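PDB 4PZC: 3-Hydroxyacyl-CoA dehydrogenase from Ralstonia eutropha H16, which catalyses the NAD-dependent interconversion of (3S)-3-hydroxyacyl-CoA, notably (S)-3-hydroxybutyryl-CoA, and the corresponding 3-oxoacyl-CoA. Local coordinates for residues Ala149-Ile154 / Leu174-Ile179; Ala133-Gly138 / Ser160-Ala165; Ser210-Asp215 / Gly278-Ser283. All blocks are in the same frame, centred on the assembly; numbering follows the deposited sequence.

Overall arrangement
Contacts 1 and 2 belong to the NAD-binding Rossmann-type domain, with centres about 15 Å apart. Strands 136-141 and 150-155 are neighbours in one sheet, and a probable hydrogen bond from Ile154 N to Gly138 O (2.8 Å) ties the contacts together. Contact 3 lies in the helical C-terminal domain, its centre about 32 Å from that of contact 1 and about 43 Å from that of contact 2. Contact 1 is closest to the chemistry: the side chain of Glu152 lies about 3 Å from that of His140, predicted to be important for catalysis. Across the dimer, Glu213 of contact 3 packs on Ile179, a contact 1 residue, of the second subunit.

Contact 1. Residues Ala149-Ile154 / Leu174-Ile179; sequences ALVELI and LGKYPI
Val151 has CG1 anti to its backbone N (chi1 -163°), which leaves CG2 beside that nitrogen and facing Lys176. The lysine chain bends at chi2, and its aliphatic stem passes the valine obliquely, with Val151 CG2 3.6 Å from Lys176 CB. Further along, Leu153 CD1 meets Pro178 CB at 3.4 Å; leucine and proline lie side by side and point the same way.

These side chains decorate a parallel pairing of strands. Tyr177 N donates to Ala149 O (2.7 Å) in a nearly straight bond, 176° at the hydrogen, although the donor sits well above the carbonyl plane. Val151 N returns a bond to Tyr177 O (3.0 Å). Ile179 N reaches Val151 O at 2.8 Å, but the bond is strongly bent and weak, whereas Leu153 N to Ile179 O (2.6 Å) completes the ladder. Pro178 fits because only its neighbours Tyr177 and Ile179 offer N-H groups to this partner strand. Gly175, with positive phi, ends the preceding helix in a Schellman motif and turns the chain into the strand.

The lysine combines an apolar stem with a charged tip: NZ is held by the carbonyl oxygens of Val145 and Met148. Glu152, on the sheet face it shares with Leu150 and Ile179, receives Val188 N and Val189 N on OE2 and touches His140. That histidine is predicted to be important for catalysis, and Glu152 probably helps to position it, as in the His-Glu pair of this family.

The pair forms a beta-alpha-beta crossover through helix 161-173, against which Leu153 packs at Val167, Glu168 and Ser171. Strand 136-141, antiparallel, flanks 150-155 and meets Val151 at Met139 and Phe141. Beyond the face of Leu150, Tyr177 and Ile179 lie Leu220 and Glu216 of the second subunit.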
loop_
_atom_site.group_PDB
_atom_site.type_symbol
_atom_site.label_atom_id
_atom_site.label_comp_id
_atom_site.label_asym_id
_atom_site.label_seq_id
_atom_site.Cartn_x
_atom_site.Cartn_y
_atom_site.Cartn_z
ATOM N N ALA A 149 1.763 -15.305 -7.955
ATOM C CA ALA A 149 2.452 -16.377 -7.270
ATOM C C ALA A 149 2.078 -16.449 -5.800
ATOM O O ALA A 149 2.961 -16.612 -4.959
ATOM C CB ALA A 149 3.962 -16.216 -7.423
ATOM N N LEU A 150 0.788 -16.366 -5.477
ATOM C CA LEU A 150 0.367 -16.602 -4.090
ATOM C C LEU A 150 -1.097 -16.940 -3.862
ATOM O O LEU A 150 -1.989 -16.647 -4.681
ATOM C CB LEU A 150 0.732 -15.418 -3.203
ATOM C CG LEU A 150 -0.133 -14.142 -3.234
ATOM C CD1 LEU A 150 -0.829 -13.898 -4.582
ATOM C CD2 LEU A 150 -1.104 -14.131 -2.051
ATOM N N VAL A 151 -1.315 -17.563 -2.714
ATOM C CA VAL A 151 -2.631 -17.963 -2.275
ATOM C C VAL A 151 -2.737 -17.767 -0.772
ATOM O O VAL A 151 -1.759 -18.014 -0.019
ATOM C CB VAL A 151 -2.872 -19.449 -2.526
ATOM C CG1 VAL A 151 -4.361 -19.757 -2.458
ATOM C CG2 VAL A 151 -2.298 -19.849 -3.865
ATOM N N GLU A 152 -3.920 -17.347 -0.338
ATOM C CA GLU A 152 -4.188 -17.316 1.061
ATOM C C GLU A 152 -4.775 -18.668 1.371
ATOM O O GLU A 152 -5.695 -19.111 0.700
ATOM C CB GLU A 152 -5.140 -16.184 1.437
ATOM C CG GLU A 152 -4.645 -14.811 1.007
ATOM C CD GLU A 152 -5.493 -13.664 1.539
ATOM O OE1 GLU A 152 -6.674 -13.493 1.138
ATOM O OE2 GLU A 152 -4.950 -12.899 2.355
ATOM N N LEU A 153 -4.205 -19.334 2.373
ATOM C CA LEU A 153 -4.680 -20.622 2.836
ATOM C C LEU A 153 -5.392 -20.310 4.098
ATOM O O LEU A 153 -4.794 -19.794 5.024
ATOM C CB LEU A 153 -3.518 -21.556 3.131
ATOM C CG LEU A 153 -2.594 -21.871 1.951
ATOM C CD1 LEU A 153 -1.460 -22.792 2.410
ATOM C CD2 LEU A 153 -3.379 -22.485 0.790
ATOM N N ILE A 154 -6.682 -20.578 4.131
ATOM C CA ILE A 154 -7.483 -20.094 5.217
ATOM C C ILE A 154 -8.096 -21.251 5.983
ATOM O O ILE A 154 -8.899 -22.037 5.460
ATOM C CB ILE A 154 -8.569 -19.154 4.751
ATOM C CG1 ILE A 154 -7.986 -18.098 3.811
ATOM C CG2 ILE A 154 -9.216 -18.520 5.969
ATOM C CD1 ILE A 154 -8.441 -18.192 2.361
ATOM N N LEU A 174 2.460 -25.867 -7.000
ATOM C CA LEU A 174 1.983 -24.965 -8.060
ATOM C C LEU A 174 2.875 -23.724 -8.297
ATOM O O LEU A 174 2.608 -22.938 -9.211
ATOM C CB LEU A 174 0.547 -24.511 -7.767
ATOM C CG LEU A 174 -0.615 -25.429 -8.202
ATOM C CD1 LEU A 174 -0.796 -26.650 -7.311
ATOM C CD2 LEU A 174 -1.919 -24.643 -8.250
ATOM N N GLY A 175 3.915 -23.530 -7.479
ATOM C CA GLY A 175 4.779 -22.347 -7.575
ATOM C C GLY A 175 4.185 -21.069 -7.003
ATOM O O GLY A 175 4.720 -19.997 -7.235
ATOM N N LYS A 176 3.077 -21.176 -6.270
ATOM C CA LYS A 176 2.511 -20.045 -5.533
ATOM C C LYS A 176 3.099 -20.025 -4.126
ATOM O O LYS A 176 3.419 -21.075 -3.567
ATOM C CB LYS A 176 0.980 -20.160 -5.366
ATOM C CG LYS A 176 0.157 -20.561 -6.575
ATOM C CD LYS A 176 0.376 -19.590 -7.708
ATOM C CE LYS A 176 -0.778 -19.587 -8.695
ATOM N NZ LYS A 176 -0.311 -19.082 -10.019
ATOM N N TYR A 177 3.187 -18.839 -3.529
ATOM C CA TYR A 177 3.464 -18.758 -2.102
ATOM C C TYR A 177 2.193 -18.896 -1.254
ATOM O O TYR A 177 1.266 -18.102 -1.377
ATOM C CB TYR A 177 4.238 -17.488 -1.727
ATOM C CG TYR A 177 5.461 -17.878 -0.949
ATOM C CD1 TYR A 177 5.338 -18.494 0.295
ATOM C CD2 TYR A 177 6.739 -17.725 -1.488
ATOM C CE1 TYR A 177 6.451 -18.912 1.001
ATOM C CE2 TYR A 177 7.862 -18.131 -0.784
ATOM C CZ TYR A 177 7.712 -18.724 0.460
ATOM O OH TYR A 177 8.818 -19.134 1.166
ATOM N N PRO A 178 2.147 -19.919 -0.393
ATOM C CA PRO A 178 1.053 -20.062 0.548
ATOM C C PRO A 178 1.099 -19.003 1.613
ATOM O O PRO A 178 2.177 -18.588 2.010
ATOM C CB PRO A 178 1.363 -21.391 1.225
ATOM C CG PRO A 178 2.847 -21.460 1.190
ATOM C CD PRO A 178 3.148 -20.978 -0.194
ATOM N N ILE A 179 -0.066 -18.598 2.083
ATOM C CA ILE A 179 -0.171 -17.684 3.198
ATOM C C ILE A 179 -1.232 -18.229 4.133
ATOM O O ILE A 179 -2.419 -18.206 3.807
ATOM C CB ILE A 179 -0.602 -16.292 2.715
ATOM C CG1 ILE A 179 0.470 -15.680 1.812
ATOM C CG2 ILE A 179 -0.910 -15.374 3.889
ATOM C CD1 ILE A 179 1.792 -15.456 2.509
#

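Contact 2. Residues Ala133-Gly138 / Ser160-Ala165; sequences ADRFIG and SDTTHA
Asp134 and Ser160 bring the two backbones together where a turn leads into strand 136-138 and helix 161-165 begins; the axes of that strand and helix come within 8.6 Å at 48°. Ser160 N donates to Asp134 O (3.0 Å), though the position of that oxygen is doubtful. Ser160 occupies the N-cap position, a place where serine is common.

The side chain of Arg135 starts off away from the helix, but the chain bends at chi2 and chi3, and the guanidinium ends up beside the first turn, crossing Thr162 and Thr163 obliquely. Thr163 OG1, whose exact place is doubtful because it crowds Asp134 O, lies over the centre of one guanidinium face, while NH2 of Arg135 comes within 3.5 Å of Thr162 CB. A long salt bridge, 3.6 Å from Arg135 NE to Asp134 OD2, adds a little restraint; Asp134 is paired more firmly with Arg132.

Deeper in, the contact is apolar. Thr163 turns its methyl CG2 to Ile137 CB (4.0 Å), and Ile137, fully extended, lays CD1 against His164 CA. A branched aliphatic residue suits such a strand position, where it fills the layer between sheet and helix. This alpha-on-beta packing is characteristic of Rossmann-type domains, here with the crossover helix 161-173 resting partly on strand 136-141.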
loop_
_atom_site.group_PDB
_atom_site.type_symbol
_atom_site.label_atom_id
_atom_site.label_comp_id
_atom_site.label_asym_id
_atom_site.label_seq_id
_atom_site.Cartn_x
_atom_site.Cartn_y
_atom_site.Cartn_z
ATOM N N ALA A 133 -15.563 -31.656 8.234
ATOM C CA ALA A 133 -14.999 -30.310 8.299
ATOM C C ALA A 133 -13.467 -30.314 8.300
ATOM O O ALA A 133 -12.861 -29.534 7.581
ATOM C CB ALA A 133 -15.522 -29.604 9.532
ATOM N N ASP A 134 -12.842 -31.202 9.076
ATOM C CA ASP A 134 -11.383 -31.228 9.178
ATOM C C ASP A 134 -10.691 -31.417 7.832
ATOM O O ASP A 134 -9.509 -31.086 7.661
ATOM C CB ASP A 134 -10.918 -32.306 10.155
ATOM C CG ASP A 134 -10.905 -33.696 9.536
ATOM O OD1 ASP A 134 -12.017 -34.257 9.401
ATOM O OD2 ASP A 134 -9.794 -34.222 9.211
ATOM N N ARG A 135 -11.430 -31.953 6.877
ATOM C CA ARG A 135 -10.932 -32.085 5.512
ATOM C C ARG A 135 -11.325 -30.877 4.644
ATOM O O ARG A 135 -11.127 -30.899 3.439
ATOM C CB ARG A 135 -11.446 -33.394 4.896
ATOM C CG ARG A 135 -10.887 -34.645 5.552
ATOM C CD ARG A 135 -9.529 -34.976 4.958
ATOM N NE ARG A 135 -8.528 -35.251 5.987
ATOM C CZ ARG A 135 -7.210 -35.194 5.801
ATOM N NH1 ARG A 135 -6.694 -34.881 4.611
ATOM N NH2 ARG A 135 -6.401 -35.451 6.822
ATOM N N PHE A 136 -11.860 -29.821 5.256
ATOM C CA PHE A 136 -12.245 -28.632 4.513
ATOM C C PHE A 136 -11.295 -27.488 4.804
ATOM O O PHE A 136 -10.978 -27.228 5.963
ATOM C CB PHE A 136 -13.665 -28.194 4.858
ATOM C CG PHE A 136 -14.152 -27.069 4.000
ATOM C CD1 PHE A 136 -14.736 -27.321 2.786
ATOM C CD2 PHE A 136 -13.981 -25.757 4.387
ATOM C CE1 PHE A 136 -15.160 -26.283 1.984
ATOM C CE2 PHE A 136 -14.401 -24.713 3.589
ATOM C CZ PHE A 136 -14.990 -24.976 2.385
ATOM N N ILE A 137 -10.877 -26.791 3.755
ATOM C CA ILE A 137 -9.952 -25.678 3.898
ATOM C C ILE A 137 -10.345 -24.587 2.902
ATOM O O ILE A 137 -11.072 -24.860 1.961
ATOM C CB ILE A 137 -8.517 -26.143 3.633
ATOM C CG1 ILE A 137 -7.516 -25.189 4.282
ATOM C CG2 ILE A 137 -8.256 -26.247 2.134
ATOM C CD1 ILE A 137 -6.066 -25.564 4.060
ATOM N N GLY A 138 -9.907 -23.350 3.132
ATOM C CA GLY A 138 -10.199 -22.223 2.234
ATOM C C GLY A 138 -8.971 -21.821 1.450
ATOM O O GLY A 138 -7.853 -21.924 1.947
ATOM N N SER A 160 -7.962 -29.498 9.753
ATOM C CA SER A 160 -6.947 -30.256 10.507
ATOM C C SER A 160 -5.578 -29.792 10.137
ATOM O O SER A 160 -5.380 -29.221 9.059
ATOM C CB SER A 160 -7.026 -31.752 10.191
ATOM O OG SER A 160 -6.747 -32.028 8.825
ATOM N N ASP A 161 -4.611 -30.092 10.992
ATOM C CA ASP A 161 -3.209 -29.823 10.649
ATOM C C ASP A 161 -2.804 -30.553 9.366
ATOM O O ASP A 161 -2.082 -30.019 8.510
ATOM C CB ASP A 161 -2.291 -30.235 11.796
ATOM C CG ASP A 161 -2.438 -29.338 12.993
ATOM O OD1 ASP A 161 -2.586 -28.122 12.786
ATOM O OD2 ASP A 161 -2.411 -29.843 14.134
ATOM N N THR A 162 -3.298 -31.778 9.252
ATOM C CA THR A 162 -3.000 -32.627 8.119
ATOM C C THR A 162 -3.534 -32.053 6.801
ATOM O O THR A 162 -2.804 -32.052 5.789
ATOM C CB THR A 162 -3.602 -34.031 8.328
ATOM O OG1 THR A 162 -3.521 -34.403 9.719
ATOM C CG2 THR A 162 -2.895 -35.049 7.438
ATOM N N THR A 163 -4.797 -31.595 6.825
ATOM C CA THR A 163 -5.454 -31.009 5.657
ATOM C C THR A 163 -4.674 -29.800 5.262
ATOM O O THR A 163 -4.502 -29.504 4.075
ATOM C CB THR A 163 -6.880 -30.492 5.944
ATOM O OG1 THR A 163 -7.740 -31.560 6.352
ATOM C CG2 THR A 163 -7.468 -29.858 4.701
ATOM N N HIS A 164 -4.222 -29.081 6.276
ATOM C CA HIS A 164 -3.470 -27.869 6.042
ATOM C C HIS A 164 -2.170 -28.148 5.289
ATOM O O HIS A 164 -1.934 -27.544 4.241
ATOM C CB HIS A 164 -3.217 -27.135 7.352
ATOM C CG HIS A 164 -2.082 -26.177 7.285
ATOM N ND1 HIS A 164 -2.072 -25.106 6.423
ATOM C CD2 HIS A 164 -0.916 -26.132 7.969
ATOM C CE1 HIS A 164 -0.941 -24.440 6.578
ATOM N NE2 HIS A 164 -0.221 -25.043 7.508
ATOM N N ALA A 165 -1.348 -29.071 5.786
ATOM C CA ALA A 165 -0.019 -29.307 5.186
ATOM C C ALA A 165 -0.114 -29.837 3.751
ATOM O O ALA A 165 0.661 -29.450 2.859
ATOM C CB ALA A 165 0.806 -30.242 6.048
#

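Contact 3. Residues Ser210-Asp215 / Gly278-Ser283; sequences SPEEID and GVYVYS
Tyr280 and Asp215 reach toward each other tip to tip, and the phenol OH donates to Asp215 OD2 at 2.5 Å. In both side chains CG lies beside the backbone N, anti to the carbonyl carbon, and the two ends meet between helix and loop. The ring and carboxylate planes are turned 55° apart, and the hydroxyl meets OD2 from well above the carboxylate plane, 72° out of it. Asp215 is gripped further by backbone N-H groups, Leu229 on OD1 and Ala230 on OD2; three donors around one carboxylate would probably favour its charged form.

Glu212 approaches differently. Its chain bends at chi2 (79°), and it slides past the tyrosine in the opposite direction, with OE2 near the plane of the ring, at the edge, 3.8 Å from Tyr280 CE1. The ring's weakly positive rim is a reasonable neighbour for a carboxylate oxygen.

Helix 211-222 belongs to the helical C-terminal domain of the family, and Val279 and Tyr280 of the C-terminal loop pack against its start, at Pro211, Glu212 and Asp215. Ser210 is the N-cap, its OG accepting from Glu213 N (3.3 Å), and Pro211 suits the first helical turn because no N-H is required there.

Val279 bridges the apolar side. With CG1 anti to its backbone N, it places that methyl over the centre of one face of the Tyr280 ring and 3.9 Å from Pro211 CB. Leu229 of helix 228-235 touches both Val279 and Pro211, and Asp233 of the same helix accepts from Val279 N and Tyr280 N.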
loop_
_atom_site.group_PDB
_atom_site.type_symbol
_atom_site.label_atom_id
_atom_site.label_comp_id
_atom_site.label_asym_id
_atom_site.label_seq_id
_atom_site.Cartn_x
_atom_site.Cartn_y
_atom_site.Cartn_z
ATOM N N SER A 210 -7.047 16.430 -4.564
ATOM C CA SER A 210 -7.639 15.896 -5.772
ATOM C C SER A 210 -7.250 14.420 -5.881
ATOM O O SER A 210 -6.208 13.984 -5.355
ATOM C CB SER A 210 -7.214 16.676 -7.020
ATOM O OG SER A 210 -5.981 16.191 -7.528
ATOM N N PRO A 211 -8.099 13.652 -6.567
ATOM C CA PRO A 211 -7.842 12.251 -6.750
ATOM C C PRO A 211 -6.456 12.008 -7.373
ATOM O O PRO A 211 -5.617 11.328 -6.771
ATOM C CB PRO A 211 -8.972 11.792 -7.682
ATOM C CG PRO A 211 -9.757 12.985 -8.063
ATOM C CD PRO A 211 -9.357 14.108 -7.183
ATOM N N GLU A 212 -6.210 12.583 -8.548
ATOM C CA GLU A 212 -4.937 12.357 -9.251
ATOM C C GLU A 212 -3.801 12.584 -8.285
ATOM O O GLU A 212 -2.904 11.773 -8.163
ATOM C CB GLU A 212 -4.756 13.299 -10.444
ATOM C CG GLU A 212 -5.803 13.166 -11.548
ATOM C CD GLU A 212 -7.128 13.846 -11.234
ATOM O OE1 GLU A 212 -7.191 14.682 -10.286
ATOM O OE2 GLU A 212 -8.117 13.526 -11.938
ATOM N N GLU A 213 -3.873 13.695 -7.570
ATOM C CA GLU A 213 -2.850 14.040 -6.588
ATOM C C GLU A 213 -2.792 13.010 -5.455
ATOM O O GLU A 213 -1.719 12.674 -4.970
ATOM C CB GLU A 213 -3.112 15.434 -6.009
ATOM C CG GLU A 213 -2.744 16.624 -6.905
ATOM C CD GLU A 213 -2.851 17.952 -6.162
ATOM O OE1 GLU A 213 -3.861 18.155 -5.432
ATOM O OE2 GLU A 213 -1.914 18.779 -6.270
ATOM N N ILE A 214 -3.949 12.524 -5.021
ATOM C CA ILE A 214 -3.985 11.508 -3.992
ATOM C C ILE A 214 -3.217 10.257 -4.466
ATOM O O ILE A 214 -2.419 9.654 -3.702
ATOM C CB ILE A 214 -5.439 11.157 -3.630
ATOM C CG1 ILE A 214 -6.102 12.281 -2.831
ATOM C CG2 ILE A 214 -5.501 9.888 -2.806
ATOM C CD1 ILE A 214 -7.609 12.108 -2.625
ATOM N N ASP A 215 -3.464 9.869 -5.724
ATOM C CA ASP A 215 -2.798 8.700 -6.315
ATOM C C ASP A 215 -1.294 8.967 -6.474
ATOM O O ASP A 215 -0.458 8.108 -6.177
ATOM C CB ASP A 215 -3.440 8.318 -7.654
ATOM C CG ASP A 215 -4.771 7.511 -7.499
ATOM O OD1 ASP A 215 -5.236 7.206 -6.371
ATOM O OD2 ASP A 215 -5.352 7.149 -8.549
ATOM N N GLY A 278 -15.851 5.574 -12.604
ATOM C CA GLY A 278 -15.778 5.369 -11.178
ATOM C C GLY A 278 -15.250 6.645 -10.577
ATOM O O GLY A 278 -15.980 7.626 -10.462
ATOM N N VAL A 279 -13.982 6.640 -10.190
ATOM C CA VAL A 279 -13.345 7.841 -9.657
ATOM C C VAL A 279 -12.905 8.668 -10.862
ATOM O O VAL A 279 -13.123 9.880 -10.937
ATOM C CB VAL A 279 -12.141 7.503 -8.750
ATOM C CG1 VAL A 279 -11.363 8.766 -8.397
ATOM C CG2 VAL A 279 -12.599 6.776 -7.489
ATOM N N TYR A 280 -12.292 7.996 -11.819
ATOM C CA TYR A 280 -11.927 8.648 -13.044
ATOM C C TYR A 280 -12.977 8.270 -14.066
ATOM O O TYR A 280 -13.924 7.525 -13.756
ATOM C CB TYR A 280 -10.536 8.189 -13.463
ATOM C CG TYR A 280 -9.526 8.386 -12.358
ATOM C CD1 TYR A 280 -9.001 9.624 -12.115
ATOM C CD2 TYR A 280 -9.128 7.337 -11.529
ATOM C CE1 TYR A 280 -8.093 9.832 -11.102
ATOM C CE2 TYR A 280 -8.208 7.539 -10.505
ATOM C CZ TYR A 280 -7.699 8.800 -10.301
ATOM O OH TYR A 280 -6.784 9.066 -9.309
ATOM N N VAL A 281 -12.810 8.798 -15.275
ATOM C CA VAL A 281 -13.679 8.467 -16.405
ATOM C C VAL A 281 -12.828 7.758 -17.474
ATOM O O VAL A 281 -11.645 8.090 -17.641
ATOM C CB VAL A 281 -14.370 9.740 -16.936
ATOM C CG1 VAL A 281 -15.159 9.442 -18.200
ATOM C CG2 VAL A 281 -15.283 10.320 -15.865
ATOM N N TYR A 282 -13.430 6.785 -18.176
ATOM C CA TYR A 282 -12.686 5.851 -19.040
ATOM C C TYR A 282 -13.277 5.646 -20.418
ATOM O O TYR A 282 -14.515 5.623 -20.583
ATOM C CB TYR A 282 -12.626 4.495 -18.370
ATOM C CG TYR A 282 -11.983 4.559 -17.017
ATOM C CD1 TYR A 282 -10.599 4.535 -16.894
ATOM C CD2 TYR A 282 -12.756 4.667 -15.856
ATOM C CE1 TYR A 282 -9.999 4.596 -15.664
ATOM C CE2 TYR A 282 -12.159 4.731 -14.609
ATOM C CZ TYR A 282 -10.777 4.692 -14.527
ATOM O OH TYR A 282 -10.149 4.750 -13.312
ATOM N N SER A 283 -12.370 5.447 -21.384
ATOM C CA SER A 283 -12.700 5.316 -22.824
ATOM C C SER A 283 -13.974 4.527 -23.124
ATOM O O SER A 283 -14.998 5.110 -23.479
ATOM C CB SER A 283 -11.534 4.674 -23.604
ATOM O OG SER A 283 -10.803 5.645 -24.320
#